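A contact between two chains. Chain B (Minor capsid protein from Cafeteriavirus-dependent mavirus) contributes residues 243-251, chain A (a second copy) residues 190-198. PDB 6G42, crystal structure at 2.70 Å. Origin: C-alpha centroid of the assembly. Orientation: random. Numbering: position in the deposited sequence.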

# COMPACT_ATOMS: atom_id res chain seq x y z
N GLN B 243 16.15 -0.35 3.69
CA GLN B 243 15.23 0.78 3.46
C GLN B 243 15.84 2.13 3.87
O GLN B 243 15.48 3.17 3.32
CB GLN B 243 13.93 0.56 4.25
CG GLN B 243 13.27 -0.81 4.08
CD GLN B 243 11.98 -0.79 3.26
OE1 GLN B 243 11.01 -0.12 3.63
NE2 GLN B 243 11.94 -1.55 2.16
N ASN B 244 16.76 2.11 4.83
CA ASN B 244 17.29 3.33 5.43
C ASN B 244 18.72 3.11 5.97
O ASN B 244 19.41 2.19 5.54
CB ASN B 244 16.31 3.82 6.51
CG ASN B 244 16.12 2.81 7.64
OD1 ASN B 244 16.70 1.73 7.63
ND2 ASN B 244 15.30 3.17 8.61
N ASN B 245 19.16 3.96 6.90
CA ASN B 245 20.51 3.90 7.46
C ASN B 245 20.56 3.22 8.84
O ASN B 245 21.42 3.54 9.67
CB ASN B 245 21.07 5.32 7.54
CG ASN B 245 22.55 5.36 7.84
OD1 ASN B 245 23.32 4.51 7.36
ND2 ASN B 245 22.97 6.33 8.65
N GLN B 246 19.66 2.28 9.07
CA GLN B 246 19.54 1.64 10.38
C GLN B 246 20.26 0.29 10.39
O GLN B 246 19.80 -0.67 9.76
CB GLN B 246 18.08 1.45 10.75
CG GLN B 246 17.38 2.71 11.25
CD GLN B 246 16.05 2.36 11.91
OE1 GLN B 246 15.07 2.08 11.22
NE2 GLN B 246 16.03 2.36 13.24
N ASP B 247 21.38 0.24 11.10
CA ASP B 247 22.08 -1.02 11.35
C ASP B 247 21.31 -1.90 12.35
O ASP B 247 21.29 -3.12 12.21
CB ASP B 247 23.55 -0.80 11.78
CG ASP B 247 23.73 0.28 12.85
OD1 ASP B 247 22.78 1.06 13.09
OD2 ASP B 247 24.83 0.36 13.43
N TYR B 248 20.67 -1.27 13.33
CA TYR B 248 19.80 -1.98 14.27
C TYR B 248 18.39 -2.10 13.69
O TYR B 248 17.84 -1.13 13.18
CB TYR B 248 19.78 -1.29 15.63
CG TYR B 248 21.11 -1.42 16.32
CD1 TYR B 248 22.13 -0.50 16.08
CD2 TYR B 248 21.38 -2.48 17.18
CE1 TYR B 248 23.37 -0.63 16.68
CE2 TYR B 248 22.61 -2.62 17.80
CZ TYR B 248 23.61 -1.69 17.55
OH TYR B 248 24.83 -1.83 18.15
N ASN B 249 17.84 -3.31 13.76
CA ASN B 249 16.61 -3.67 13.07
C ASN B 249 15.75 -4.62 13.87
O ASN B 249 16.22 -5.34 14.75
CB ASN B 249 16.94 -4.33 11.72
CG ASN B 249 17.43 -3.32 10.69
OD1 ASN B 249 16.71 -2.41 10.30
ND2 ASN B 249 18.68 -3.48 10.25
N SER B 250 14.46 -4.58 13.54
CA SER B 250 13.46 -5.48 14.08
C SER B 250 12.74 -6.04 12.85
O SER B 250 11.93 -5.35 12.22
CB SER B 250 12.51 -4.69 14.98
OG SER B 250 11.55 -5.54 15.58
N ILE B 251 13.07 -7.29 12.50
CA ILE B 251 12.63 -7.91 11.25
C ILE B 251 11.47 -8.85 11.50
O ILE B 251 11.64 -9.90 12.14
CB ILE B 251 13.78 -8.69 10.58
CG1 ILE B 251 14.89 -7.73 10.18
CG2 ILE B 251 13.29 -9.44 9.34
CD1 ILE B 251 16.17 -8.42 9.80
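Chain A 190-198: QDASTLEFL

Two copies of the mavirus minor capsid protein meet here in a modest packing contact, 387 Å² of buried surface summed over both sides, in which chain A 190-198 lies along chain B 243-251 without a single hydrogen bond between the two stretches. The two run in the same general sense: Asp A191 is nearest Asn B245 (CA to CA 7.8 Å), Ala A192 is nearest Gln B246 (CA to CA 7.6 Å), and Glu A196 is nearest Ser B250 (CA to CA 7.7 Å). Those separations leave room for side chains between the backbones, so the chains do not pair as strands.

Chain B is loop or turn up to Asp B247 and enters a strand at Tyr B248. Chain A begins extended at Gln A190 (phi/psi -69/142), and Ala A192 and Ser A193 are extended again (-157/152 and -73/144). After Thr A194 the backbone coils: Leu A195, Glu A196 and Phe A197 have helical phi/psi, and the turn is held by Phe A197 N to Thr A194 O (3.2 Å) and Leu A198 N to Leu A195 O (3.0 Å). A side-chain bond from Gln A190 NE2 to Thr A194 OG1 (2.7 Å) ties the start of the stretch to the residue whose carbonyl accepts the first of these bonds.

At the first end, Asp A191 (chi1 p) points toward chain B, and its OD2 stands 3.5 Å from Asn B245 ND2, a polar approach that falls short of a hydrogen bond; this ND2 is satisfied elsewhere in the structure. Next, the methyl group of Ala A192 packs against two amides, its CB 3.7 Å from Gln B246 CD and 3.9 Å from Asn B244 ND2. These amides are joined to each other, Asn B244 ND2 donating to Gln B246 OE1 (2.8 Å), while a weak bond from Gln B246 N to Asn B244 OD1 (3.3 Å) closes the pair. The small methyl thus rests on a pair of amides that are hydrogen-bonded to each other. Gln B246 leaves its backbone sideways, but its end comes nearer chain A: NE2 reaches 4.0 Å from Thr A194 CG2 and 4.1 Å from Ser A193 O.

Within the turn, Phe A197 has the largest covered area of any residue in the contact, 68 Å², with Gln B246 almost equal at 67 Å². Its CB also sets off sideways, yet at chi1 m the ring swings in to meet the beginning of the chain B strand. The ring tip comes closest: Phe A197 CZ lies 3.8 Å from Asn B249 N, which sits at the ring edge near its plane, 3.9 Å from Tyr B248 C and 4.2 Å from Tyr B248 CB. The last is an apolar side-chain contact made by the base of the tyrosine, whose own ring leads away. Asn B249 points its CB away from chain A, leaving backbone for the phenylalanine to touch. Ser B250 turns back toward chain A, placing CB 4.4 Å from Phe A197 CE1 and 4.1 Å from Glu A196 CD, where the contact ends.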

# COMPACT_ATOMS: atom_id res chain seq x y z
N GLN A 190 16.63 12.03 15.73
CA GLN A 190 16.85 10.70 15.19
C GLN A 190 16.67 10.71 13.67
O GLN A 190 15.79 11.40 13.16
CB GLN A 190 15.85 9.73 15.81
CG GLN A 190 16.14 9.34 17.25
CD GLN A 190 15.07 8.42 17.82
OE1 GLN A 190 13.97 8.87 18.14
NE2 GLN A 190 15.39 7.14 17.97
N ASP A 191 17.50 9.95 12.96
CA ASP A 191 17.34 9.79 11.50
C ASP A 191 16.16 8.85 11.12
O ASP A 191 15.74 8.83 9.96
CB ASP A 191 18.69 9.44 10.80
CG ASP A 191 19.07 7.94 10.86
OD1 ASP A 191 18.38 7.11 11.48
OD2 ASP A 191 20.11 7.59 10.25
N ALA A 192 15.63 8.13 12.10
CA ALA A 192 14.53 7.17 11.92
C ALA A 192 13.81 6.97 13.24
O ALA A 192 14.40 7.10 14.31
CB ALA A 192 15.06 5.84 11.40
N SER A 193 12.52 6.63 13.15
CA SER A 193 11.69 6.38 14.33
C SER A 193 12.07 5.04 14.97
O SER A 193 12.42 4.09 14.26
CB SER A 193 10.22 6.40 13.95
OG SER A 193 9.40 6.66 15.07
N THR A 194 12.04 4.98 16.30
CA THR A 194 12.40 3.77 17.05
C THR A 194 11.38 3.40 18.12
O THR A 194 11.73 2.79 19.13
CB THR A 194 13.80 3.89 17.70
OG1 THR A 194 13.81 5.02 18.60
CG2 THR A 194 14.87 4.07 16.64
N LEU A 195 10.12 3.72 17.88
CA LEU A 195 9.04 3.35 18.80
C LEU A 195 8.85 1.83 18.89
O LEU A 195 8.45 1.30 19.93
CB LEU A 195 7.73 4.04 18.40
CG LEU A 195 7.75 5.56 18.26
CD1 LEU A 195 6.34 6.07 18.01
CD2 LEU A 195 8.33 6.24 19.49
N GLU A 196 9.16 1.13 17.80
CA GLU A 196 9.14 -0.34 17.75
C GLU A 196 10.13 -1.03 18.71
O GLU A 196 9.91 -2.18 19.09
CB GLU A 196 9.34 -0.85 16.32
CG GLU A 196 10.68 -0.51 15.68
CD GLU A 196 10.80 -0.99 14.24
OE1 GLU A 196 9.85 -1.62 13.73
OE2 GLU A 196 11.85 -0.73 13.62
N PHE A 197 11.22 -0.34 19.07
CA PHE A 197 12.17 -0.81 20.10
C PHE A 197 11.71 -0.52 21.54
O PHE A 197 12.32 -1.02 22.49
CB PHE A 197 13.56 -0.19 19.87
CG PHE A 197 14.33 -0.80 18.73
CD1 PHE A 197 14.00 -0.53 17.40
CD2 PHE A 197 15.43 -1.63 18.97
CE1 PHE A 197 14.71 -1.08 16.35
CE2 PHE A 197 16.15 -2.18 17.92
CZ PHE A 197 15.79 -1.91 16.61
N LEU A 198 10.67 0.30 21.70
CA LEU A 198 10.16 0.72 23.02
C LEU A 198 8.88 0.00 23.47
O LEU A 198 8.70 -0.23 24.67
CB LEU A 198 9.95 2.24 23.05
CG LEU A 198 11.16 3.12 22.73
CD1 LEU A 198 10.77 4.59 22.73
CD2 LEU A 198 12.30 2.90 23.72